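Local coordinates for DUF3863 domain-containing protein (Parabacteroides distasonis, PDB 3LM3), which is of unknown function but probably acts as a glycoside hydrolase or a deacetylase on carbohydrate substrates, at residues A[14-18]-A[328-333]; A[30-36]-A[110-114]; A[142-146]-A[164-168]; A[188-192]-A[277-281]. One frame throughout, in Å; residues are numbered along the deposited sequence.

In the fold
From the N terminus, 14-18 leads into strand 21-29 but waits some 310 residues for its partner, helix 322-332; contact 1 therefore closes the longest loop, and the other three nest inside it, one after another. Contact 2 joins the loops leaving strands 21-29 and 105-108. Contact 3 closes a short loop by pairing the approaches to strands 146-148 and 168-172. Contact 4 closes a loop of some 85 residues when the start of strand 280-287 comes back to 188-192. Contacts 1 and 4 touch through Trp-329 on Pro-191 and Tyr-333 on Phe-279, and Arg-330 of contact 1 packs on His-167 of contact 3. Contact 2 lies across the chain's centre from contacts 1 and 4.

Contact 1 (A[14-18]-A[328-333]); sequences PLTIE and LWRKQY
Ile-17 and Leu-328 form the tight part of this contact, with Ile-17 lying over the last turns of helix 322-332. Its longer branch has CG1 anti to the backbone N (chi1 -167°), which carries CD1 alongside Trp-329, 3.7 Å from CD1 at the edge of the indole. The other branch, CG2, rests 3.7 Å from CB of Gln-332. A beta-branched residue suits this place because its two branches can meet different partners. Replacing it with an alanine would probably open a gap between Leu-328, the Trp-329 edge and Gln-332. Leu-328 reaches the other way, putting CD2 3.5 Å from O of Leu-15, and the ring of Phe-22 on strand 21-29 backs both aliphatic chains.

The solvent side is looser and wet. Water 2 accepts from Ile-17 N and donates to Leu-328 O, so both backbone groups are satisfied without meeting directly. In the conformers given, water 1 donates to Gln-332 OE1 and bonds weakly to Thr-16 OG1, which also accepts from Glu-18 N in an ST turn. Thr-16, Glu-18, Lys-331 and Gln-332 each have a second conformer, and the very short approach of Lys-331 NZ to Leu-15 O is doubtful.

Since strand 318-320, just before the helix, runs parallel beside strand 21-29, the first and last strands of the parallel sheet are neighbours here, consistent with closure of a beta/alpha barrel.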
loop_
_atom_site.group_PDB
_atom_site.type_symbol
_atom_site.label_atom_id
_atom_site.label_comp_id
_atom_site.label_asym_id
_atom_site.label_seq_id
_atom_site.Cartn_x
_atom_site.Cartn_y
_atom_site.Cartn_z
ATOM N N PRO A 14 -7.184 18.512 6.494
ATOM C CA PRO A 14 -6.519 18.981 7.700
ATOM C C PRO A 14 -5.137 19.504 7.372
ATOM O O PRO A 14 -4.586 19.187 6.324
ATOM C CB PRO A 14 -6.397 17.711 8.532
ATOM C CG PRO A 14 -6.177 16.672 7.528
ATOM C CD PRO A 14 -6.826 17.108 6.229
ATOM N N LEU A 15 -4.590 20.298 8.269
ATOM C CA LEU A 15 -3.315 20.933 8.006
ATOM C C LEU A 15 -2.166 20.139 8.619
ATOM O O LEU A 15 -0.999 20.420 8.296
ATOM C CB LEU A 15 -3.326 22.388 8.505
ATOM C CG LEU A 15 -4.285 23.368 7.792
ATOM C CD1 LEU A 15 -4.022 24.805 8.239
ATOM C CD2 LEU A 15 -4.194 23.259 6.261
ATOM N N THR A 16 -2.453 19.171 9.507
ATOM C CA THR A 16 -1.380 18.388 10.125
ATOM C C THR A 16 -1.737 16.919 10.287
ATOM O O THR A 16 -2.896 16.567 10.506
ATOM C CB THR A 16 -0.965 18.951 11.497
ATOM O OG1 THR A 16 0.116 18.176 12.047
ATOM C CG2 THR A 16 -2.148 18.939 12.461
ATOM N N ILE A 17 -0.720 16.069 10.175
ATOM C CA ILE A 17 -0.872 14.631 10.383
ATOM C C ILE A 17 -1.110 14.277 11.846
ATOM O O ILE A 17 -1.865 13.350 12.156
ATOM C CB ILE A 17 0.366 13.885 9.830
ATOM C CG1 ILE A 17 0.099 12.377 9.735
ATOM C CG2 ILE A 17 1.633 14.241 10.642
ATOM C CD1 ILE A 17 1.204 11.653 8.958
ATOM N N GLU A 18 -0.564 15.066 12.774
ATOM C CA GLU A 18 -0.562 14.612 14.157
ATOM C C GLU A 18 -1.958 14.624 14.766
ATOM O O GLU A 18 -2.737 15.575 14.632
ATOM C CB GLU A 18 0.471 15.346 15.036
ATOM C CG GLU A 18 1.945 15.020 14.675
ATOM C CD GLU A 18 2.306 13.538 14.881
ATOM O OE1 GLU A 18 2.181 13.052 16.039
ATOM O OE2 GLU A 18 2.713 12.876 13.894
ATOM N N LEU A 328 1.515 15.561 3.910
ATOM C CA LEU A 328 1.313 15.817 5.344
ATOM C C LEU A 328 2.374 15.117 6.186
ATOM O O LEU A 328 2.912 15.692 7.137
ATOM C CB LEU A 328 -0.082 15.368 5.815
ATOM C CG LEU A 328 -1.235 16.268 5.430
ATOM C CD1 LEU A 328 -2.566 15.560 5.690
ATOM C CD2 LEU A 328 -1.145 17.631 6.173
ATOM N N TRP A 329 2.708 13.883 5.831
ATOM C CA TRP A 329 3.735 13.138 6.544
ATOM C C TRP A 329 5.096 13.829 6.401
ATOM O O TRP A 329 5.797 14.055 7.384
ATOM C CB TRP A 329 3.764 11.679 6.086
ATOM C CG TRP A 329 4.665 10.818 6.892
ATOM C CD1 TRP A 329 4.332 10.054 7.965
ATOM C CD2 TRP A 329 6.058 10.581 6.656
ATOM N NE1 TRP A 329 5.428 9.382 8.434
ATOM C CE2 TRP A 329 6.507 9.693 7.644
ATOM C CE3 TRP A 329 6.972 11.051 5.706
ATOM C CZ2 TRP A 329 7.836 9.245 7.711
ATOM C CZ3 TRP A 329 8.277 10.606 5.767
ATOM C CH2 TRP A 329 8.697 9.711 6.756
ATOM N N ARG A 330 5.428 14.215 5.184
ATOM C CA ARG A 330 6.706 14.859 4.860
ATOM C C ARG A 330 6.848 16.216 5.549
ATOM O O ARG A 330 7.971 16.646 5.841
ATOM C CB ARG A 330 6.767 15.014 3.334
ATOM C CG ARG A 330 8.006 15.678 2.785
ATOM C CD ARG A 330 8.139 15.349 1.270
ATOM N NE ARG A 330 9.250 16.091 0.667
ATOM C CZ ARG A 330 9.175 17.285 0.103
ATOM N NH1 ARG A 330 8.027 17.938 -0.057
ATOM N NH2 ARG A 330 10.294 17.844 -0.367
ATOM N N LYS A 331 5.737 16.885 5.811
ATOM C CA LYS A 331 5.777 18.152 6.536
ATOM C C LYS A 331 6.252 17.961 7.982
ATOM O O LYS A 331 6.937 18.840 8.531
ATOM C CB LYS A 331 4.401 18.814 6.486
ATOM C CG LYS A 331 4.317 20.176 7.125
ATOM C CD LYS A 331 3.181 20.995 6.530
ATOM C CE LYS A 331 1.820 20.416 6.881
ATOM N NZ LYS A 331 0.732 21.441 6.741
ATOM N N GLN A 332 5.898 16.830 8.573
ATOM C CA GLN A 332 6.188 16.547 9.983
ATOM C C GLN A 332 7.493 15.775 10.184
ATOM O O GLN A 332 8.237 16.046 11.130
ATOM C CB GLN A 332 5.021 15.762 10.586
ATOM C CG GLN A 332 5.158 15.419 12.056
ATOM C CD GLN A 332 5.115 16.641 12.946
ATOM O OE1 GLN A 332 4.566 17.668 12.580
ATOM N NE2 GLN A 332 5.697 16.529 14.137
ATOM N N TYR A 333 7.775 14.821 9.305
ATOM C CA TYR A 333 8.892 13.901 9.460
ATOM C C TYR A 333 9.913 14.213 8.391
ATOM O O TYR A 333 9.603 14.125 7.205
ATOM C CB TYR A 333 8.398 12.439 9.300
ATOM C CG TYR A 333 7.373 12.014 10.344
ATOM C CD1 TYR A 333 7.793 11.467 11.551
ATOM C CD2 TYR A 333 6.016 12.193 10.155
ATOM C CE1 TYR A 333 6.866 11.104 12.537
ATOM C CE2 TYR A 333 5.081 11.837 11.144
ATOM C CZ TYR A 333 5.532 11.293 12.322
ATOM O OH TYR A 333 4.621 10.947 13.300
HETATM O O HOH W 1 3.094 18.847 10.729
HETATM O O HOH W 2 1.672 17.339 8.961
#

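Contact 2 (A[30-36]-A[110-114]); sequences RTTPWEV and PGYFP
Glu-35, whose backbone O faces Gly-111, has a carboxylate gripped from several directions. OE1 takes the hydroxyl of Thr-31 on its syn lone pair, 2.7 Å from OG1, and that of Thr-32 from above the carboxylate plane, while Asn-79 adds its amide. OE2 accepts from the backbone N of Thr-31 at 2.8 Å, and Thr-77 OG1 also bonds to it. A glutamate suits the spot, since it can satisfy many buried donors and shape the 30-36 turn.

Gly-111 lies under this turn with positive phi, where a CB would run into the backbone of Glu-35 and Val-36. Val-36 settles CG1 between Gly-111 O and the backbone of Phe-113, and its CA lies 3.3 Å from Pro-110 O in a CA-H...O contact.

Trp-34, Tyr-112 and Phe-113 form an aromatic cluster. With CG anti to its carbonyl carbon (chi1 -51°), Phe-113 presents CE2 to the indole face in a T-shaped pair, planes at 85°, and carries Tyr-112 CB over the centre of its own ring. The tyrosine ring meets Arg-30 at their edges, OH 2.9 Å from NH1, while its hydroxyl bonds to Glu-287 and Arg-30 pairs with Glu-47. A leucine in place of Tyr-112 would probably leave Glu-287 without its hydroxyl partner and Trp-34 CD1 without the tyrosine ring beside it.

Both loops leave parallel strands, 21-29 and 105-108, at their C-terminal ends, where beta/alpha barrels usually carry their active sites, if this sheet is one. They lead on to helices 53-64 and 114-117, and strand 280-287 supplies Glu-287.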
loop_
_atom_site.group_PDB
_atom_site.type_symbol
_atom_site.label_atom_id
_atom_site.label_comp_id
_atom_site.label_asym_id
_atom_site.label_seq_id
_atom_site.Cartn_x
_atom_site.Cartn_y
_atom_site.Cartn_z
ATOM N N ARG A 30 -7.744 1.384 -16.320
ATOM C CA ARG A 30 -6.808 0.613 -17.160
ATOM C C ARG A 30 -7.526 0.087 -18.390
ATOM O O ARG A 30 -8.739 0.211 -18.475
ATOM C CB ARG A 30 -6.188 -0.533 -16.339
ATOM C CG ARG A 30 -7.165 -1.595 -15.897
ATOM C CD ARG A 30 -6.696 -2.341 -14.673
ATOM N NE ARG A 30 -7.450 -3.564 -14.500
ATOM C CZ ARG A 30 -7.319 -4.376 -13.457
ATOM N NH1 ARG A 30 -6.515 -4.059 -12.449
ATOM N NH2 ARG A 30 -8.010 -5.526 -13.453
ATOM N N THR A 31 -6.784 -0.493 -19.343
ATOM C CA THR A 31 -7.349 -1.174 -20.503
ATOM C C THR A 31 -7.163 -2.680 -20.413
ATOM O O THR A 31 -7.873 -3.427 -21.070
ATOM C CB THR A 31 -6.816 -0.667 -21.864
ATOM O OG1 THR A 31 -5.587 -1.328 -22.221
ATOM C CG2 THR A 31 -6.690 0.872 -21.933
ATOM N N THR A 32 -6.186 -3.123 -19.648
ATOM C CA THR A 32 -5.917 -4.543 -19.358
ATOM C C THR A 32 -5.343 -4.591 -17.932
ATOM O O THR A 32 -4.940 -3.535 -17.394
ATOM C CB THR A 32 -4.910 -5.176 -20.346
ATOM O OG1 THR A 32 -3.607 -4.600 -20.137
ATOM C CG2 THR A 32 -5.302 -4.991 -21.794
ATOM N N PRO A 33 -5.314 -5.768 -17.270
ATOM C CA PRO A 33 -5.044 -5.735 -15.846
ATOM C C PRO A 33 -3.655 -5.337 -15.395
ATOM O O PRO A 33 -3.525 -4.651 -14.383
ATOM C CB PRO A 33 -5.356 -7.165 -15.377
ATOM C CG PRO A 33 -6.349 -7.651 -16.340
ATOM C CD PRO A 33 -5.944 -7.045 -17.663
ATOM N N TRP A 34 -2.627 -5.763 -16.127
ATOM C CA TRP A 34 -1.234 -5.634 -15.665
ATOM C C TRP A 34 -0.378 -5.016 -16.765
ATOM O O TRP A 34 0.643 -5.587 -17.209
ATOM C CB TRP A 34 -0.664 -7.011 -15.281
ATOM C CG TRP A 34 -1.359 -7.735 -14.143
ATOM C CD1 TRP A 34 -2.160 -7.207 -13.194
ATOM C CD2 TRP A 34 -1.272 -9.145 -13.858
ATOM N NE1 TRP A 34 -2.590 -8.204 -12.317
ATOM C CE2 TRP A 34 -2.049 -9.393 -12.708
ATOM C CE3 TRP A 34 -0.595 -10.212 -14.457
ATOM C CZ2 TRP A 34 -2.190 -10.668 -12.151
ATOM C CZ3 TRP A 34 -0.739 -11.492 -13.898
ATOM C CH2 TRP A 34 -1.522 -11.697 -12.757
ATOM N N GLU A 35 -0.798 -3.861 -17.250
ATOM C CA GLU A 35 -0.097 -3.193 -18.347
ATOM C C GLU A 35 0.892 -2.185 -17.755
ATOM O O GLU A 35 0.576 -1.029 -17.467
ATOM C CB GLU A 35 -1.035 -2.619 -19.405
ATOM C CG GLU A 35 -2.138 -1.688 -18.849
ATOM C CD GLU A 35 -3.199 -1.327 -19.851
ATOM O OE1 GLU A 35 -3.245 -1.917 -20.977
ATOM O OE2 GLU A 35 -3.986 -0.414 -19.536
ATOM N N VAL A 36 2.120 -2.654 -17.586
ATOM C CA VAL A 36 3.190 -1.830 -17.014
ATOM C C VAL A 36 3.760 -0.852 -18.021
ATOM O O VAL A 36 4.400 0.133 -17.638
ATOM C CB VAL A 36 4.327 -2.724 -16.477
ATOM C CG1 VAL A 36 3.843 -3.606 -15.294
ATOM C CG2 VAL A 36 4.969 -3.587 -17.546
ATOM N N PRO A 110 1.188 2.590 -13.288
ATOM C CA PRO A 110 1.769 1.725 -14.328
ATOM C C PRO A 110 1.636 0.222 -14.070
ATOM O O PRO A 110 2.626 -0.502 -14.073
ATOM C CB PRO A 110 3.241 2.169 -14.352
ATOM C CG PRO A 110 3.490 2.711 -13.030
ATOM C CD PRO A 110 2.221 3.413 -12.653
ATOM N N GLY A 111 0.415 -0.265 -13.858
ATOM C CA GLY A 111 0.154 -1.714 -13.965
ATOM C C GLY A 111 0.762 -2.606 -12.909
ATOM O O GLY A 111 1.024 -3.782 -13.169
ATOM N N TYR A 112 0.973 -2.037 -11.739
ATOM C CA TYR A 112 1.425 -2.687 -10.497
ATOM C C TYR A 112 2.887 -3.090 -10.436
ATOM O O TYR A 112 3.506 -2.959 -9.377
ATOM C CB TYR A 112 0.590 -3.934 -10.166
ATOM C CG TYR A 112 -0.906 -3.803 -10.083
ATOM C CD1 TYR A 112 -1.534 -3.340 -8.951
ATOM C CD2 TYR A 112 -1.700 -4.177 -11.154
ATOM C CE1 TYR A 112 -2.957 -3.290 -8.887
ATOM C CE2 TYR A 112 -3.083 -4.142 -11.096
ATOM C CZ TYR A 112 -3.686 -3.721 -9.962
ATOM O OH TYR A 112 -5.070 -3.745 -9.913
ATOM N N PHE A 113 3.411 -3.611 -11.545
ATOM C CA PHE A 113 4.688 -4.325 -11.566
ATOM C C PHE A 113 5.795 -3.702 -12.430
ATOM O O PHE A 113 6.643 -4.421 -12.955
ATOM C CB PHE A 113 4.440 -5.770 -12.033
ATOM C CG PHE A 113 3.357 -6.485 -11.281
ATOM C CD1 PHE A 113 3.462 -6.710 -9.917
ATOM C CD2 PHE A 113 2.205 -6.893 -11.948
ATOM C CE1 PHE A 113 2.425 -7.346 -9.227
ATOM C CE2 PHE A 113 1.189 -7.544 -11.273
ATOM C CZ PHE A 113 1.299 -7.756 -9.920
ATOM N N PRO A 114 5.853 -2.359 -12.575
ATOM C CA PRO A 114 6.763 -1.867 -13.618
ATOM C C PRO A 114 8.243 -2.194 -13.408
ATOM O O PRO A 114 8.934 -2.568 -14.388
ATOM C CB PRO A 114 6.506 -0.355 -13.618
ATOM C CG PRO A 114 5.971 -0.052 -12.322
ATOM C CD PRO A 114 5.151 -1.251 -11.911
#

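Contact 3 (A[142-146]-A[164-168]); sequences YRPQS and ENIHV
Arg-143 bends back at chi3 (64°) and Glu-164 folds at chi2 (-71°), bringing guanidinium and carboxylate together at the N-terminal ends of two strands joined by a beta-alpha-beta crossover. The two segments run into the adjacent parallel strands 146-148 and 168-172, which helix 154-163 connects. One nitrogen does the work: Arg-143 NH2 donates to Glu-164 OE1 at 2.7 Å, a salt bridge, and to the backbone O of the same residue at 2.8 Å. The carboxylate is met on its anti side, with the two planes only 16° apart. An arginine fits here because NE still has a proton to give, and it goes to water 3, which donates onward to Asn-165 O. Glu-164 OE2 has its own partner in Ser-128 on helix 120-138.

Below this polar end, Ile-166 turns inward. Its CG1 and CG2 lie against the backbone carbonyls of Pro-144 and Gln-145, while the apolar contact is CD1 at 4.2 Å from Pro-144 CG, with Ile-131 of helix 120-138 beside it. Val-168 brings CB to 3.3 Å from Gln-145 O where the strands begin.

Water 4 donates to Gln-145 O at 2.7 Å and accepts from His-167 N at 2.9 Å.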
loop_
_atom_site.group_PDB
_atom_site.type_symbol
_atom_site.label_atom_id
_atom_site.label_comp_id
_atom_site.label_asym_id
_atom_site.label_seq_id
_atom_site.Cartn_x
_atom_site.Cartn_y
_atom_site.Cartn_z
ATOM N N TYR A 142 -1.397 21.785 -13.537
ATOM C CA TYR A 142 -1.598 20.690 -12.576
ATOM C C TYR A 142 -0.458 19.691 -12.621
ATOM O O TYR A 142 -0.039 19.255 -13.698
ATOM C CB TYR A 142 -2.900 19.946 -12.880
ATOM C CG TYR A 142 -3.127 18.804 -11.929
ATOM C CD1 TYR A 142 -3.561 19.036 -10.647
ATOM C CD2 TYR A 142 -2.795 17.513 -12.286
ATOM C CE1 TYR A 142 -3.686 17.993 -9.713
ATOM C CE2 TYR A 142 -2.925 16.460 -11.393
ATOM C CZ TYR A 142 -3.366 16.703 -10.107
ATOM O OH TYR A 142 -3.480 15.676 -9.230
ATOM N N ARG A 143 0.008 19.311 -11.445
ATOM C CA ARG A 143 0.907 18.181 -11.322
ATOM C C ARG A 143 0.451 17.340 -10.138
ATOM O O ARG A 143 0.086 17.879 -9.094
ATOM C CB ARG A 143 2.331 18.646 -11.114
ATOM C CG ARG A 143 2.882 19.435 -12.286
ATOM C CD ARG A 143 4.246 19.962 -12.024
ATOM N NE ARG A 143 5.203 18.880 -11.858
ATOM C CZ ARG A 143 5.761 18.211 -12.844
ATOM N NH1 ARG A 143 5.443 18.469 -14.110
ATOM N NH2 ARG A 143 6.618 17.250 -12.552
ATOM N N PRO A 144 0.453 16.007 -10.286
ATOM C CA PRO A 144 0.072 15.185 -9.152
ATOM C C PRO A 144 1.096 15.284 -8.011
ATOM O O PRO A 144 2.247 15.655 -8.254
ATOM C CB PRO A 144 0.016 13.783 -9.768
ATOM C CG PRO A 144 1.033 13.806 -10.795
ATOM C CD PRO A 144 0.913 15.195 -11.420
ATOM N N GLN A 145 0.687 14.960 -6.795
ATOM C CA GLN A 145 1.601 14.944 -5.657
ATOM C C GLN A 145 2.184 13.551 -5.418
ATOM O O GLN A 145 3.125 13.428 -4.648
ATOM C CB GLN A 145 0.891 15.433 -4.401
ATOM C CG GLN A 145 0.563 16.908 -4.439
ATOM C CD GLN A 145 -0.189 17.350 -3.206
ATOM O OE1 GLN A 145 -1.296 16.879 -2.963
ATOM N NE2 GLN A 145 0.406 18.252 -2.421
ATOM N N SER A 146 1.666 12.516 -6.094
ATOM C CA SER A 146 2.176 11.140 -5.954
ATOM C C SER A 146 2.132 10.448 -7.300
ATOM O O SER A 146 1.485 10.967 -8.244
ATOM C CB SER A 146 1.312 10.343 -4.961
ATOM O OG SER A 146 0.026 10.083 -5.481
ATOM N N GLU A 164 11.325 15.351 -11.196
ATOM C CA GLU A 164 9.919 15.746 -11.350
ATOM C C GLU A 164 9.355 16.539 -10.181
ATOM O O GLU A 164 8.194 16.963 -10.216
ATOM C CB GLU A 164 9.044 14.519 -11.673
ATOM C CG GLU A 164 9.357 13.891 -13.031
ATOM C CD GLU A 164 8.905 14.731 -14.233
ATOM O OE1 GLU A 164 8.379 15.849 -14.102
ATOM O OE2 GLU A 164 9.098 14.259 -15.369
ATOM N N ASN A 165 10.163 16.750 -9.138
ATOM C CA ASN A 165 9.716 17.449 -7.951
ATOM C C ASN A 165 8.413 16.852 -7.400
ATOM O O ASN A 165 7.476 17.576 -6.993
ATOM C CB ASN A 165 9.574 18.954 -8.254
ATOM C CG ASN A 165 9.470 19.803 -7.008
ATOM O OD1 ASN A 165 10.001 19.470 -5.940
ATOM N ND2 ASN A 165 8.797 20.943 -7.148
ATOM N N ILE A 166 8.353 15.509 -7.385
ATOM C CA ILE A 166 7.234 14.754 -6.804
ATOM C C ILE A 166 7.829 13.940 -5.684
ATOM O O ILE A 166 8.810 13.244 -5.891
ATOM C CB ILE A 166 6.524 13.888 -7.842
ATOM C CG1 ILE A 166 5.714 14.788 -8.775
ATOM C CG2 ILE A 166 5.653 12.811 -7.132
ATOM C CD1 ILE A 166 5.158 14.056 -10.004
ATOM N N HIS A 167 7.265 14.080 -4.483
ATOM C CA HIS A 167 7.920 13.627 -3.263
ATOM C C HIS A 167 7.075 12.607 -2.495
ATOM O O HIS A 167 7.340 12.357 -1.326
ATOM C CB HIS A 167 8.290 14.811 -2.362
ATOM C CG HIS A 167 9.223 15.767 -3.028
ATOM N ND1 HIS A 167 10.580 15.540 -3.114
ATOM C CD2 HIS A 167 8.989 16.927 -3.687
ATOM C CE1 HIS A 167 11.147 16.544 -3.775
ATOM N NE2 HIS A 167 10.198 17.372 -4.177
ATOM N N VAL A 168 6.096 12.006 -3.180
ATOM C CA VAL A 168 5.330 10.906 -2.614
ATOM C C VAL A 168 5.171 9.845 -3.700
ATOM O O VAL A 168 4.921 10.176 -4.867
ATOM C CB VAL A 168 3.939 11.370 -2.159
ATOM C CG1 VAL A 168 3.123 10.188 -1.524
ATOM C CG2 VAL A 168 4.078 12.541 -1.207
HETATM O O HOH W 3 5.639 18.594 -9.070
HETATM O O HOH W 4 4.765 15.467 -3.992
#

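Contact 4 (A[188-192]-A[277-281]); sequences PSYPF and NGFGW
Ser-189 makes the first touch, its carbonyl O lying 3.8 Å from CZ3 of Trp-281. Tyr-190 follows and carries most of the contact. Its chi1 of -100° is well off a staggered value, and this turn brings the ring against both Phe-279 and Trp-281, which lie on the same side of its plane. Against Phe-279 the planes are almost parallel, 18° apart, but slid so far that the rims rather than the centres overlap, CE2 of one ring 3.5 Å from CE2 of the other. Against Trp-281 the approach is at the indole edge, where Tyr-190 CD1 lies 3.9 Å from CE3. The hydroxyl accepts from the backbone N of Trp-281 at 2.9 Å, with an N-H...O angle of 155°. It bonds to His-269 ND1 as well, so a buried tyrosine suits the place by joining ring packing to polar partners.

Trp-281 stands near the start of strand 280-287, a parallel neighbour of strand 21-29 in the barrel-like sheet, and its NE1 bonds to Thr-24 of that strand. Next in sequence, Pro-191 sets its compact, rigid ring beside the same indole, CD 4.0 Å from Trp-281 CE3 and 4.3 Å from Phe-279 CZ, at that ring's edge.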
loop_
_atom_site.group_PDB
_atom_site.type_symbol
_atom_site.label_atom_id
_atom_site.label_comp_id
_atom_site.label_asym_id
_atom_site.label_seq_id
_atom_site.Cartn_x
_atom_site.Cartn_y
_atom_site.Cartn_z
ATOM N N PRO A 188 9.085 -1.334 6.121
ATOM C CA PRO A 188 8.019 -0.841 6.995
ATOM C C PRO A 188 6.713 -0.733 6.244
ATOM O O PRO A 188 6.700 -0.585 5.025
ATOM C CB PRO A 188 8.489 0.576 7.409
ATOM C CG PRO A 188 9.996 0.560 7.135
ATOM C CD PRO A 188 10.126 -0.301 5.898
ATOM N N SER A 189 5.599 -0.813 6.969
ATOM C CA SER A 189 4.285 -0.660 6.371
ATOM C C SER A 189 3.779 0.764 6.447
ATOM O O SER A 189 2.849 1.110 5.734
ATOM C CB SER A 189 3.293 -1.614 6.991
ATOM O OG SER A 189 2.987 -1.263 8.319
ATOM N N TYR A 190 4.351 1.583 7.304
ATOM C CA TYR A 190 3.998 2.999 7.397
ATOM C C TYR A 190 5.064 3.809 6.676
ATOM O O TYR A 190 6.075 3.250 6.184
ATOM C CB TYR A 190 3.804 3.426 8.859
ATOM C CG TYR A 190 2.355 3.510 9.362
ATOM C CD1 TYR A 190 1.332 2.727 8.818
ATOM C CD2 TYR A 190 2.053 4.345 10.432
ATOM C CE1 TYR A 190 0.038 2.823 9.293
ATOM C CE2 TYR A 190 0.756 4.449 10.922
ATOM C CZ TYR A 190 -0.247 3.669 10.359
ATOM O OH TYR A 190 -1.523 3.703 10.906
ATOM N N PRO A 191 4.845 5.126 6.551
ATOM C CA PRO A 191 5.649 5.879 5.588
ATOM C C PRO A 191 7.098 6.013 6.007
ATOM O O PRO A 191 7.422 6.089 7.198
ATOM C CB PRO A 191 4.979 7.244 5.558
ATOM C CG PRO A 191 3.538 6.906 5.911
ATOM C CD PRO A 191 3.661 5.890 7.003
ATOM N N PHE A 192 7.986 6.019 5.011
ATOM C CA PHE A 192 9.415 6.197 5.247
ATOM C C PHE A 192 10.078 6.789 4.014
ATOM O O PHE A 192 9.517 6.728 2.923
ATOM C CB PHE A 192 10.102 4.862 5.612
ATOM C CG PHE A 192 10.030 3.799 4.517
ATOM C CD1 PHE A 192 8.882 3.058 4.337
ATOM C CD2 PHE A 192 11.116 3.550 3.676
ATOM C CE1 PHE A 192 8.802 2.089 3.356
ATOM C CE2 PHE A 192 11.030 2.585 2.675
ATOM C CZ PHE A 192 9.875 1.869 2.505
ATOM N N ASN A 277 1.329 5.606 17.720
ATOM C CA ASN A 277 2.122 6.267 16.663
ATOM C C ASN A 277 1.860 7.748 16.499
ATOM O O ASN A 277 2.593 8.422 15.787
ATOM C CB ASN A 277 1.895 5.542 15.336
ATOM C CG ASN A 277 2.311 4.085 15.425
ATOM O OD1 ASN A 277 3.373 3.801 16.011
ATOM N ND2 ASN A 277 1.472 3.162 14.906
ATOM N N GLY A 278 0.765 8.227 17.060
ATOM C CA GLY A 278 0.417 9.629 16.981
ATOM C C GLY A 278 -0.499 9.998 15.828
ATOM O O GLY A 278 -1.016 11.110 15.777
ATOM N N PHE A 279 -0.681 9.089 14.876
ATOM C CA PHE A 279 -1.647 9.270 13.792
ATOM C C PHE A 279 -2.052 7.860 13.373
ATOM O O PHE A 279 -1.386 6.877 13.762
ATOM C CB PHE A 279 -1.076 10.025 12.578
ATOM C CG PHE A 279 0.025 9.300 11.834
ATOM C CD1 PHE A 279 1.348 9.430 12.214
ATOM C CD2 PHE A 279 -0.270 8.529 10.730
ATOM C CE1 PHE A 279 2.372 8.769 11.515
ATOM C CE2 PHE A 279 0.734 7.864 10.042
ATOM C CZ PHE A 279 2.052 7.990 10.432
ATOM N N GLY A 280 -3.116 7.765 12.574
ATOM C CA GLY A 280 -3.494 6.483 11.970
ATOM C C GLY A 280 -3.726 6.679 10.494
ATOM O O GLY A 280 -4.286 7.696 10.099
ATOM N N TRP A 281 -3.350 5.679 9.698
ATOM C CA TRP A 281 -3.470 5.765 8.248
ATOM C C TRP A 281 -3.828 4.403 7.662
ATOM O O TRP A 281 -3.179 3.397 7.966
ATOM C CB TRP A 281 -2.152 6.256 7.646
ATOM C CG TRP A 281 -2.090 6.143 6.142
ATOM C CD1 TRP A 281 -2.972 6.658 5.228
ATOM C CD2 TRP A 281 -1.094 5.434 5.395
ATOM N NE1 TRP A 281 -2.561 6.317 3.950
ATOM C CE2 TRP A 281 -1.437 5.539 4.034
ATOM C CE3 TRP A 281 0.043 4.702 5.749
ATOM C CZ2 TRP A 281 -0.668 4.972 3.014
ATOM C CZ3 TRP A 281 0.777 4.127 4.754
ATOM C CH2 TRP A 281 0.435 4.265 3.405
#